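Local coordinates for glycosyl hydrolases family 2, sugar binding domain protein (Bacteroides uniformis str. 3978 T3 ii, PDB 6D1P) that probably hydrolyses O-glycosidic bonds as a gut bacterial beta-glucuronidase of glycosyl hydrolase family 2, at residues I98-P101 against R106-L109; S247-E252 against R272-S277; E252-S257 against Y266-K271; K354-N359 against E608-F613; D588-I591 against N595-G598. One frame throughout, in Å; residues are numbered along the deposited sequence.

How the contacts relate
Along the chain contact 1 comes first, in the sugar-binding domain, at the loop that leads from strand 89-96 into strand 106-111. Contacts 2 and 3 follow in the next beta domain; they share Glu252, their centres are 12 Å apart, and the two strands of contact 3 lie between the segments of contact 2. Contacts 4 and 5 belong to the TIM barrel domain, with centres 20 Å apart and nearest atoms about 4 Å apart; contact 5 falls within the long span that contact 4 brackets. The five thus span three successive domains, and contact 2 approaches contact 4 of the barrel to about 6 Å, nearest atoms, without touching.

Contact 1. Residues I98-P101 against R106-L109; sequences IENP and RTCL
Asn100 reaches across from the loop that follows strand 89-96 and meets the start of strand 106-111 at Arg106 and Thr107. Its CG stands anti to the backbone N (chi1 -166°), which swings the amide toward the strand. Starting at the root of the side chain, CB lies 3.8 Å from Thr107 OG1. CG of Asn100 is also 3.8 Å from OG1 of Thr107. The two side chains slide past each other in opposite directions. At the tip, ND2 of Asn100 comes 3.3 Å from OG1 of Thr107. The same nitrogen sits 3.2 Å from the backbone N of Arg106, a pair of donors that makes no hydrogen bond. Ile98 adds a lighter touch, its CG2 methyl 4.3 Å from Thr107 OG1; the Ile98 side chain also touches Ile141 and Val145. Thr107 and Asn100 both rest on Tyr198 of the neighbouring strand 194-199. The loop carries the chain from one sheet of the domain to the other, as expected of the jelly-roll sandwich of family 2 sugar-binding domains. Chemically, the polar ends of Asn100 and Thr107 come close together here, while defined polar links of this strand end lie outside the pair: the Arg106 guanidinium turns aside to a salt bridge with Asp140, and Thr107 N is hydrogen-bonded to Thr142 OG1.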
# COMPACT_ATOMS: atom_id res chain seq x y z
N ILE A 98 -7.18 -33.17 -3.76
CA ILE A 98 -7.81 -33.62 -2.52
C ILE A 98 -8.15 -35.09 -2.67
O ILE A 98 -9.11 -35.45 -3.37
CB ILE A 98 -9.03 -32.76 -2.18
CG1 ILE A 98 -8.54 -31.40 -1.67
CG2 ILE A 98 -9.92 -33.44 -1.15
CD1 ILE A 98 -9.62 -30.47 -1.27
N GLU A 99 -7.37 -35.95 -2.01
CA GLU A 99 -7.44 -37.41 -2.12
C GLU A 99 -7.67 -37.98 -0.72
O GLU A 99 -6.73 -38.50 -0.10
CB GLU A 99 -6.11 -38.01 -2.77
CG GLU A 99 -5.61 -37.35 -4.08
CD GLU A 99 -4.32 -37.99 -4.63
OE1 GLU A 99 -4.36 -38.58 -5.73
OE2 GLU A 99 -3.26 -37.90 -3.96
N ASN A 100 -8.90 -37.90 -0.22
CA ASN A 100 -9.18 -38.38 1.14
C ASN A 100 -9.24 -39.91 1.16
O ASN A 100 -10.10 -40.49 0.49
CB ASN A 100 -10.49 -37.82 1.67
CG ASN A 100 -10.63 -38.01 3.18
OD1 ASN A 100 -9.84 -38.72 3.80
ND2 ASN A 100 -11.65 -37.39 3.76
N PRO A 101 -8.37 -40.59 1.94
CA PRO A 101 -8.33 -42.05 1.96
C PRO A 101 -9.26 -42.70 2.99
O PRO A 101 -8.87 -43.62 3.72
CB PRO A 101 -6.86 -42.34 2.31
CG PRO A 101 -6.54 -41.24 3.28
CD PRO A 101 -7.26 -40.01 2.72
N ARG A 106 -13.39 -37.04 6.41
CA ARG A 106 -13.59 -35.60 6.44
C ARG A 106 -12.28 -34.89 6.15
O ARG A 106 -11.20 -35.34 6.55
CB ARG A 106 -14.18 -35.17 7.79
CG ARG A 106 -15.47 -35.90 8.10
CD ARG A 106 -16.42 -35.08 8.93
NE ARG A 106 -16.84 -33.86 8.26
CZ ARG A 106 -17.80 -33.79 7.34
NH1 ARG A 106 -18.42 -34.89 6.95
NH2 ARG A 106 -18.13 -32.63 6.79
N THR A 107 -12.38 -33.79 5.40
CA THR A 107 -11.21 -33.04 4.94
C THR A 107 -11.27 -31.64 5.52
O THR A 107 -12.26 -30.93 5.34
CB THR A 107 -11.14 -32.96 3.40
OG1 THR A 107 -11.17 -34.28 2.84
CG2 THR A 107 -9.85 -32.29 2.98
N CYS A 108 -10.19 -31.24 6.19
CA CYS A 108 -10.10 -29.94 6.82
C CYS A 108 -8.83 -29.22 6.41
O CYS A 108 -7.75 -29.83 6.30
CB CYS A 108 -10.12 -30.06 8.34
SG CYS A 108 -11.72 -30.52 8.97
N LEU A 109 -8.96 -27.92 6.20
CA LEU A 109 -7.80 -27.04 6.22
C LEU A 109 -7.58 -26.63 7.67
O LEU A 109 -8.50 -26.16 8.34
CB LEU A 109 -8.02 -25.82 5.34
CG LEU A 109 -8.17 -26.17 3.86
CD1 LEU A 109 -8.50 -24.92 3.07
CD2 LEU A 109 -6.89 -26.80 3.36

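Contact 2. Residues S247-E252 against R272-S277; sequences SPEGKE and RPQLWS
Pro248 and Gln274 make the apolar part of this surface contact. The proline ring lies alongside the aliphatic stem of the glutamine, its CG 3.9 Å from Gln274 CB and 4.0 Å from Gln274 CG, and the two side chains run past each other in opposite directions. Pro248 CG also comes 3.6 Å from the amide carbon CD of Gln274. Tyr284 of strand 284-292 packs against the proline as well, and its hydroxyl is hydrogen-bonded to the backbone N of Gln274.

The polar part brings the Glu249 carboxylate up to the Gln274 amide. The side chains cross at about a right angle, yet their flat ends are almost coplanar, 12° apart. Which amide atom faces the carboxylate is uncertain, since the group is probably modelled turned over.

Bonds inside the 247-252 segment shape the platform. Ser247 to Gly250 form a type I turn, with Gly250 N bonded to Ser247 O at 2.9 Å. Ser247 N to Lys251 O at 2.7 Å closes the loop behind it. Lys251 N also donates to Ser247 OG at 3.2 Å, whereas the ST-turn bond from Glu249 N to that hydroxyl is doubtful. The touch of Pro248 on the Gln274 stem is therefore the secure part of the contact; beside it, an amide turned back might donate to Glu249 and add a polar link.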
# COMPACT_ATOMS: atom_id res chain seq x y z
N SER A 247 7.48 -44.71 27.89
CA SER A 247 8.43 -43.98 28.72
C SER A 247 9.27 -43.04 27.86
O SER A 247 9.25 -43.12 26.64
CB SER A 247 9.34 -44.96 29.46
OG SER A 247 10.34 -45.47 28.59
N PRO A 248 10.03 -42.13 28.49
CA PRO A 248 10.97 -41.30 27.72
C PRO A 248 12.06 -42.10 27.02
O PRO A 248 12.93 -41.52 26.36
CB PRO A 248 11.56 -40.35 28.77
CG PRO A 248 11.02 -40.78 30.09
CD PRO A 248 9.80 -41.59 29.84
N GLU A 249 12.02 -43.43 27.15
CA GLU A 249 12.94 -44.33 26.47
C GLU A 249 12.27 -45.15 25.38
O GLU A 249 12.96 -45.91 24.69
CB GLU A 249 13.59 -45.27 27.48
CG GLU A 249 13.72 -44.65 28.83
CD GLU A 249 14.90 -43.73 28.89
OE1 GLU A 249 15.58 -43.60 27.84
OE2 GLU A 249 15.15 -43.16 29.97
N GLY A 250 10.96 -45.03 25.21
CA GLY A 250 10.26 -45.82 24.22
C GLY A 250 9.65 -47.08 24.78
O GLY A 250 8.96 -47.79 24.04
N LYS A 251 9.87 -47.36 26.06
CA LYS A 251 9.41 -48.59 26.67
C LYS A 251 7.99 -48.40 27.17
O LYS A 251 7.70 -47.43 27.87
CB LYS A 251 10.33 -49.01 27.83
CG LYS A 251 11.64 -49.66 27.39
CD LYS A 251 12.74 -48.65 27.08
CE LYS A 251 13.87 -49.27 26.25
NZ LYS A 251 13.43 -49.49 24.84
N GLU A 252 7.11 -49.32 26.79
CA GLU A 252 5.72 -49.26 27.19
C GLU A 252 5.59 -49.35 28.71
O GLU A 252 6.01 -50.34 29.32
CB GLU A 252 4.96 -50.39 26.51
CG GLU A 252 3.56 -50.61 27.02
CD GLU A 252 2.76 -51.47 26.08
OE1 GLU A 252 3.03 -51.39 24.86
OE2 GLU A 252 1.87 -52.23 26.55
N ARG A 272 7.75 -43.71 40.98
CA ARG A 272 8.83 -42.73 40.78
C ARG A 272 9.05 -42.34 39.32
O ARG A 272 10.13 -42.61 38.77
CB ARG A 272 10.15 -43.23 41.39
CG ARG A 272 10.46 -42.64 42.78
CD ARG A 272 11.96 -42.65 43.17
NE ARG A 272 12.65 -41.41 42.80
CZ ARG A 272 13.96 -41.19 42.97
NH1 ARG A 272 14.74 -42.12 43.51
NH2 ARG A 272 14.48 -40.02 42.61
N PRO A 273 8.07 -41.68 38.68
CA PRO A 273 8.22 -41.30 37.26
C PRO A 273 9.45 -40.43 37.00
O PRO A 273 9.91 -39.67 37.85
CB PRO A 273 6.93 -40.52 36.96
CG PRO A 273 6.35 -40.16 38.32
CD PRO A 273 6.75 -41.29 39.21
N GLN A 274 9.98 -40.55 35.78
CA GLN A 274 10.98 -39.60 35.33
C GLN A 274 10.38 -38.20 35.32
O GLN A 274 9.31 -37.98 34.76
CB GLN A 274 11.46 -39.96 33.92
CG GLN A 274 12.39 -41.15 33.86
CD GLN A 274 13.41 -41.01 32.74
OE1 GLN A 274 13.37 -41.74 31.75
NE2 GLN A 274 14.34 -40.06 32.91
N LEU A 275 11.07 -37.25 35.94
CA LEU A 275 10.54 -35.91 36.10
C LEU A 275 10.96 -35.00 34.95
O LEU A 275 12.14 -34.98 34.56
CB LEU A 275 11.00 -35.33 37.43
CG LEU A 275 10.52 -36.10 38.66
CD1 LEU A 275 11.01 -35.41 39.92
CD2 LEU A 275 9.01 -36.22 38.66
N TRP A 276 10.00 -34.24 34.41
CA TRP A 276 10.33 -33.18 33.46
C TRP A 276 10.78 -31.93 34.21
O TRP A 276 10.14 -31.50 35.16
CB TRP A 276 9.13 -32.85 32.58
CG TRP A 276 9.43 -31.87 31.45
CD1 TRP A 276 9.69 -32.19 30.14
CD2 TRP A 276 9.50 -30.44 31.52
NE1 TRP A 276 9.92 -31.05 29.41
CE2 TRP A 276 9.81 -29.96 30.23
CE3 TRP A 276 9.32 -29.51 32.56
CZ2 TRP A 276 9.94 -28.60 29.94
CZ3 TRP A 276 9.46 -28.16 32.27
CH2 TRP A 276 9.76 -27.72 30.97
N SER A 277 11.89 -31.35 33.76
CA SER A 277 12.35 -30.06 34.24
C SER A 277 13.13 -29.41 33.11
O SER A 277 13.42 -30.05 32.09
CB SER A 277 13.23 -30.20 35.49
OG SER A 277 14.52 -30.67 35.13

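Contact 3. Residues E252-S257 against Y266-K271; sequences EVNSIS and YQISLK
Ile256 and Ile268 point at each other from opposing strands and meet tip to tip, CD1 of Ile256 standing 3.7 Å from CD1 of Ile268. In both residues CG1 lies anti to the carbonyl carbon (chi1 -61° and -70°), and it is this branch that reaches toward the other strand. The end of Ile256 also passes close to the stem of the neighbouring aromatic, with CD1 of Ile256 4.1 Å from CB of Tyr266. It approaches the Tyr266 ring obliquely; the tyrosine side chain also touches Phe241, and its hydroxyl is bonded to Ser258.

Asn254 is set differently. Rather than meeting end on, it slides past Ile268 in the opposite direction, so that the CG2 methyl of Ile268 lies against the amide, 3.5 Å from Asn254 CG. ND2 of Asn254 is equally near that methyl, at 3.5 Å, so the polar group is here lined by a hydrocarbon.

No hydrogen bond crosses between the strands. Their axes keep 8.2 Å apart and run nearly antiparallel, at 158°. Each pairs instead with its own neighbour: Ile256 with Leu243, and Tyr266 and Ile268 with Ile224 and Ile222. A classic bulge sets Val253 and Asn254 together opposite Val245 of strand 240-246. Two edge strands that belong to different sheets and pack face to face through their side chains are what a beta sandwich of the immunoglobulin-like type provides, the fold expected for this family 2 domain.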
# COMPACT_ATOMS: atom_id res chain seq x y z
N GLU A 252 7.11 -49.32 26.79
CA GLU A 252 5.72 -49.26 27.19
C GLU A 252 5.59 -49.35 28.71
O GLU A 252 6.01 -50.34 29.32
CB GLU A 252 4.96 -50.39 26.51
CG GLU A 252 3.56 -50.61 27.02
CD GLU A 252 2.76 -51.47 26.08
OE1 GLU A 252 3.03 -51.39 24.86
OE2 GLU A 252 1.87 -52.23 26.55
N VAL A 253 5.04 -48.30 29.33
CA VAL A 253 4.84 -48.30 30.77
C VAL A 253 3.47 -48.86 31.15
O VAL A 253 3.28 -49.28 32.30
CB VAL A 253 4.97 -46.89 31.40
CG1 VAL A 253 6.07 -46.10 30.73
CG2 VAL A 253 3.64 -46.14 31.31
N ASN A 254 2.53 -48.87 30.22
CA ASN A 254 1.15 -49.21 30.53
C ASN A 254 0.36 -49.23 29.24
O ASN A 254 0.73 -48.56 28.28
CB ASN A 254 0.57 -48.20 31.52
CG ASN A 254 -0.48 -48.81 32.42
OD1 ASN A 254 -1.61 -49.06 31.99
ND2 ASN A 254 -0.12 -49.04 33.69
N SER A 255 -0.72 -50.01 29.20
CA SER A 255 -1.49 -50.17 27.98
C SER A 255 -2.94 -50.46 28.35
O SER A 255 -3.23 -51.04 29.40
CB SER A 255 -0.93 -51.29 27.09
OG SER A 255 -1.72 -51.48 25.92
N ILE A 256 -3.84 -50.02 27.47
CA ILE A 256 -5.28 -50.18 27.63
C ILE A 256 -5.89 -50.38 26.25
O ILE A 256 -5.42 -49.83 25.25
CB ILE A 256 -5.96 -48.96 28.32
CG1 ILE A 256 -5.40 -48.73 29.73
CG2 ILE A 256 -7.47 -49.14 28.38
CD1 ILE A 256 -5.79 -47.40 30.37
N SER A 257 -6.92 -51.22 26.19
CA SER A 257 -7.89 -51.17 25.11
C SER A 257 -9.24 -50.90 25.74
O SER A 257 -9.53 -51.39 26.84
CB SER A 257 -7.92 -52.47 24.32
OG SER A 257 -9.21 -52.65 23.75
N TYR A 266 -9.70 -42.34 31.66
CA TYR A 266 -8.83 -43.42 32.07
C TYR A 266 -7.78 -42.83 33.00
O TYR A 266 -7.32 -41.71 32.76
CB TYR A 266 -8.16 -44.10 30.87
CG TYR A 266 -9.16 -44.44 29.79
CD1 TYR A 266 -9.45 -43.54 28.77
CD2 TYR A 266 -9.83 -45.66 29.80
CE1 TYR A 266 -10.36 -43.84 27.79
CE2 TYR A 266 -10.75 -45.97 28.82
CZ TYR A 266 -11.02 -45.05 27.82
OH TYR A 266 -11.93 -45.36 26.83
N GLN A 267 -7.43 -43.56 34.06
CA GLN A 267 -6.43 -43.08 35.00
C GLN A 267 -5.43 -44.18 35.30
O GLN A 267 -5.79 -45.25 35.79
CB GLN A 267 -7.08 -42.56 36.28
CG GLN A 267 -6.14 -41.64 37.03
CD GLN A 267 -6.70 -41.26 38.37
OE1 GLN A 267 -6.14 -41.60 39.41
NE2 GLN A 267 -7.82 -40.55 38.35
N ILE A 268 -4.17 -43.90 35.01
CA ILE A 268 -3.09 -44.87 35.06
C ILE A 268 -2.16 -44.50 36.21
O ILE A 268 -1.99 -43.32 36.55
CB ILE A 268 -2.34 -44.91 33.70
CG1 ILE A 268 -3.25 -45.54 32.63
CG2 ILE A 268 -1.03 -45.66 33.81
CD1 ILE A 268 -3.68 -44.60 31.53
N SER A 269 -1.60 -45.52 36.84
CA SER A 269 -0.72 -45.39 38.00
C SER A 269 0.73 -45.53 37.56
O SER A 269 1.02 -46.16 36.54
CB SER A 269 -1.06 -46.47 39.04
OG SER A 269 -1.52 -47.68 38.42
N LEU A 270 1.65 -44.93 38.33
CA LEU A 270 3.06 -44.98 37.96
C LEU A 270 3.94 -44.59 39.14
O LEU A 270 3.70 -43.55 39.77
CB LEU A 270 3.36 -44.07 36.77
CG LEU A 270 4.80 -43.94 36.26
CD1 LEU A 270 5.31 -45.22 35.59
CD2 LEU A 270 4.90 -42.78 35.29
N LYS A 271 4.97 -45.39 39.40
CA LYS A 271 5.89 -45.21 40.52
C LYS A 271 7.15 -44.49 40.05
O LYS A 271 7.58 -44.63 38.91
CB LYS A 271 6.26 -46.57 41.14
CG LYS A 271 5.41 -47.02 42.36
CD LYS A 271 3.89 -46.68 42.27
CE LYS A 271 3.14 -47.44 41.15
NZ LYS A 271 1.70 -47.03 41.06

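Contact 4. Residues K354-N359 against E608-F613; sequences KEMGAN and ESYYVF
Met356 and Tyr610 are brought together by matching torsions: in each, CG lies anti to the backbone N (chi1 -169° and 174°), sending the methionine chain and the phenol ring each toward the facing helix. Met356 CB touches the rim of the ring, 3.5 Å from Tyr610 CE2. Its CG then settles over one face of the phenol, 4.1 Å from the centroid of the Tyr610 ring and 25° off the normal, a CH-pi contact. The sulfur moves on obliquely, with SD 4.5 Å from the Tyr610 centroid, and a second Met-aromatic approach puts it 5.1 Å from the centroid of Phe613. Phe613 runs alongside the methionine, its CB 3.8 Å from Met356 CG, and its side chain touches Leu561 of helix 550-564.

The phenol hydroxyl is held in place on the polar side. Tyr610 OH is hydrogen-bonded to the carbonyl oxygen of Gln352, and one water donates both to this hydroxyl (3.1 Å) and to Glu355 OE1 (2.8 Å), tying the exposed glutamate to the buried tyrosine.

Gly357, with its positive phi, ends helix 343-356 in a Schellman motif, from which the chain turns toward strand 360-362. That helix is the crossover between parallel strands 321-329 and 360-362, and helix 609-617 follows strand 572-574, the other parallel neighbour of 321-329: two outer helices packed side by side in a TIM barrel.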
# COMPACT_ATOMS: atom_id res chain seq x y z
N LYS A 354 18.12 -21.56 24.68
CA LYS A 354 18.55 -22.62 25.58
C LYS A 354 20.04 -22.54 25.87
O LYS A 354 20.47 -22.61 27.02
CB LYS A 354 18.18 -23.98 25.00
CG LYS A 354 18.62 -25.14 25.88
CD LYS A 354 17.78 -25.24 27.14
CE LYS A 354 18.29 -26.35 28.06
NZ LYS A 354 17.27 -26.66 29.10
N GLU A 355 20.85 -22.33 24.82
CA GLU A 355 22.30 -22.21 24.98
C GLU A 355 22.71 -20.97 25.75
O GLU A 355 23.85 -20.91 26.22
CB GLU A 355 22.97 -22.18 23.61
CG GLU A 355 22.88 -23.51 22.93
CD GLU A 355 23.22 -23.45 21.46
OE1 GLU A 355 23.77 -22.41 21.02
OE2 GLU A 355 22.91 -24.44 20.75
N MET A 356 21.84 -19.96 25.84
CA MET A 356 22.14 -18.80 26.66
C MET A 356 21.99 -19.13 28.14
O MET A 356 22.52 -18.40 28.99
CB MET A 356 21.22 -17.63 26.27
CG MET A 356 21.60 -16.28 26.87
SD MET A 356 20.36 -14.98 26.52
CE MET A 356 18.87 -15.83 27.07
N GLY A 357 21.31 -20.22 28.47
CA GLY A 357 21.18 -20.63 29.85
C GLY A 357 19.87 -20.25 30.49
O GLY A 357 19.72 -20.45 31.70
N ALA A 358 18.94 -19.68 29.72
CA ALA A 358 17.58 -19.46 30.19
C ALA A 358 16.91 -20.78 30.49
O ALA A 358 17.22 -21.81 29.90
CB ALA A 358 16.75 -18.70 29.14
N ASN A 359 15.96 -20.74 31.42
CA ASN A 359 15.12 -21.90 31.68
C ASN A 359 13.64 -21.56 31.61
O ASN A 359 12.80 -22.41 31.92
CB ASN A 359 15.47 -22.56 33.03
CG ASN A 359 15.29 -21.62 34.24
OD1 ASN A 359 14.66 -20.56 34.16
ND2 ASN A 359 15.84 -22.03 35.38
N GLU A 608 26.74 -8.33 22.25
CA GLU A 608 27.66 -8.77 23.29
C GLU A 608 26.98 -8.94 24.64
O GLU A 608 27.54 -9.59 25.53
CB GLU A 608 28.84 -7.81 23.36
CG GLU A 608 29.46 -7.59 21.97
CD GLU A 608 30.96 -7.35 21.99
OE1 GLU A 608 31.71 -8.09 22.72
OE2 GLU A 608 31.40 -6.42 21.28
N SER A 609 25.77 -8.41 24.80
CA SER A 609 25.00 -8.69 26.01
C SER A 609 24.53 -10.13 26.08
O SER A 609 24.24 -10.61 27.18
CB SER A 609 23.80 -7.76 26.08
OG SER A 609 23.11 -7.78 24.84
N TYR A 610 24.40 -10.82 24.93
CA TYR A 610 24.03 -12.23 24.97
C TYR A 610 25.00 -13.05 25.82
O TYR A 610 24.60 -14.02 26.46
CB TYR A 610 23.96 -12.78 23.53
CG TYR A 610 23.72 -14.29 23.42
CD1 TYR A 610 24.79 -15.19 23.41
CD2 TYR A 610 22.42 -14.80 23.30
CE1 TYR A 610 24.57 -16.58 23.29
CE2 TYR A 610 22.19 -16.19 23.19
CZ TYR A 610 23.28 -17.07 23.19
OH TYR A 610 23.06 -18.43 23.08
N TYR A 611 26.28 -12.65 25.86
CA TYR A 611 27.32 -13.37 26.60
C TYR A 611 27.32 -13.00 28.07
O TYR A 611 27.74 -13.81 28.91
CB TYR A 611 28.69 -13.10 25.97
CG TYR A 611 28.66 -13.46 24.50
CD1 TYR A 611 28.70 -14.79 24.11
CD2 TYR A 611 28.53 -12.48 23.51
CE1 TYR A 611 28.63 -15.15 22.79
CE2 TYR A 611 28.46 -12.85 22.15
CZ TYR A 611 28.51 -14.19 21.82
OH TYR A 611 28.44 -14.62 20.53
N VAL A 612 26.88 -11.79 28.41
CA VAL A 612 26.69 -11.46 29.81
C VAL A 612 25.72 -12.45 30.44
O VAL A 612 26.02 -13.06 31.47
CB VAL A 612 26.21 -10.02 29.97
CG1 VAL A 612 25.92 -9.74 31.42
CG2 VAL A 612 27.27 -9.06 29.42
N PHE A 613 24.56 -12.66 29.80
CA PHE A 613 23.61 -13.65 30.31
C PHE A 613 24.21 -15.04 30.28
O PHE A 613 24.04 -15.82 31.24
CB PHE A 613 22.31 -13.64 29.49
CG PHE A 613 21.35 -12.53 29.89
CD1 PHE A 613 20.55 -12.66 31.02
CD2 PHE A 613 21.28 -11.36 29.16
CE1 PHE A 613 19.71 -11.66 31.41
CE2 PHE A 613 20.41 -10.34 29.54
CZ PHE A 613 19.62 -10.49 30.67
O HOH W 1 24.64 -19.78 20.82

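Contact 5. Residues D588-I591 against N595-G598; sequences DNPI and NQKG
The amide oxygen of Gln596 receives the backbone N-H of Ile591, 2.9 Å from Ile591 N to Gln596 OE1 and nearly straight at the hydrogen, 171°. The donor sits above the carbonyl plane of the amide, 50° out of it. The same oxygen is packed against Pro590, the residue before Ile591, with Pro590 CD 3.2 Å and Pro590 CB 3.4 Å from Gln596 OE1. An extended side chain beyond CG (chi2 175°) is what carries the amide this far across.

At the other end of the amide, Gln596 NE2 lies beside the isoleucine branch, 3.4 Å from Ile591 CG1, and donates to His518 ND1. Both ends of a buried amide are therefore satisfied, and its rotation is fixed. Asn589 comes nearer the start of the second segment, its ND2 4.1 Å from Asn595 CA and hydrogen-bonded to Val594 O. Pro590 and Ile591 also touch strand 774-776, so this loop meets the C-terminal part of the chain.

Beside Gln596, Asn595 and Lys597 turn to another side. Asn595 OD1 accepts from the backbone N of Lys597 at 3.1 Å, an Asx turn, while Asn595 ND2 bonds to Asp183 and Lys597 NZ forms a salt bridge with Asp516. A glycerol lies about 5 Å from the Asn595 side chain. The Gln596 amide thus ties 588-591 to the residue between Asn595 and Lys597. These three match the Asn-X-Lys motif by which characterised beta-glucuronidases recognise the sugar carboxylate, so 595-597 probably lines the active-site pocket of the TIM barrel.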
# COMPACT_ATOMS: atom_id res chain seq x y z
N ASP A 588 11.37 6.50 15.31
CA ASP A 588 12.62 7.22 15.41
C ASP A 588 13.68 6.47 16.21
O ASP A 588 14.69 7.08 16.57
CB ASP A 588 12.38 8.60 16.05
CG ASP A 588 11.38 9.46 15.25
OD1 ASP A 588 11.59 9.62 14.03
OD2 ASP A 588 10.39 9.96 15.86
N ASN A 589 13.48 5.18 16.50
CA ASN A 589 14.51 4.43 17.20
C ASN A 589 15.78 4.38 16.36
O ASN A 589 15.71 4.49 15.13
CB ASN A 589 14.06 3.00 17.51
CG ASN A 589 13.48 2.87 18.90
OD1 ASN A 589 13.25 3.86 19.58
ND2 ASN A 589 13.24 1.63 19.33
N PRO A 590 16.95 4.23 16.98
CA PRO A 590 18.19 4.13 16.20
C PRO A 590 18.10 3.18 15.01
O PRO A 590 18.68 3.46 13.96
CB PRO A 590 19.22 3.66 17.25
CG PRO A 590 18.70 4.18 18.52
CD PRO A 590 17.20 4.13 18.43
N ILE A 591 17.40 2.06 15.15
CA ILE A 591 16.90 1.31 14.00
C ILE A 591 15.40 1.59 13.91
O ILE A 591 14.64 1.15 14.80
CB ILE A 591 17.20 -0.18 14.10
CG1 ILE A 591 18.73 -0.40 14.07
CG2 ILE A 591 16.57 -0.92 12.91
CD1 ILE A 591 19.15 -1.84 14.22
N ASN A 595 12.20 -2.40 18.16
CA ASN A 595 12.45 -2.40 19.60
C ASN A 595 13.80 -3.06 19.81
O ASN A 595 13.98 -4.24 19.47
CB ASN A 595 11.31 -3.12 20.29
CG ASN A 595 11.45 -3.15 21.81
OD1 ASN A 595 12.48 -3.54 22.36
ND2 ASN A 595 10.38 -2.74 22.49
N GLN A 596 14.80 -2.30 20.27
CA GLN A 596 16.17 -2.80 20.36
C GLN A 596 16.54 -3.31 21.76
O GLN A 596 17.71 -3.23 22.17
CB GLN A 596 17.13 -1.71 19.89
CG GLN A 596 16.81 -1.32 18.41
CD GLN A 596 17.64 -0.15 17.89
OE1 GLN A 596 17.16 1.00 17.82
NE2 GLN A 596 18.88 -0.42 17.50
N LYS A 597 15.59 -3.89 22.50
CA LYS A 597 15.90 -4.45 23.81
C LYS A 597 16.35 -5.91 23.75
O LYS A 597 16.42 -6.56 24.80
CB LYS A 597 14.69 -4.33 24.72
CG LYS A 597 14.39 -2.91 25.15
CD LYS A 597 13.10 -2.89 26.01
CE LYS A 597 12.76 -1.48 26.47
NZ LYS A 597 12.28 -0.58 25.37
N GLY A 598 16.64 -6.44 22.56
CA GLY A 598 17.13 -7.80 22.47
C GLY A 598 18.57 -7.91 22.93
O GLY A 598 19.30 -6.93 23.03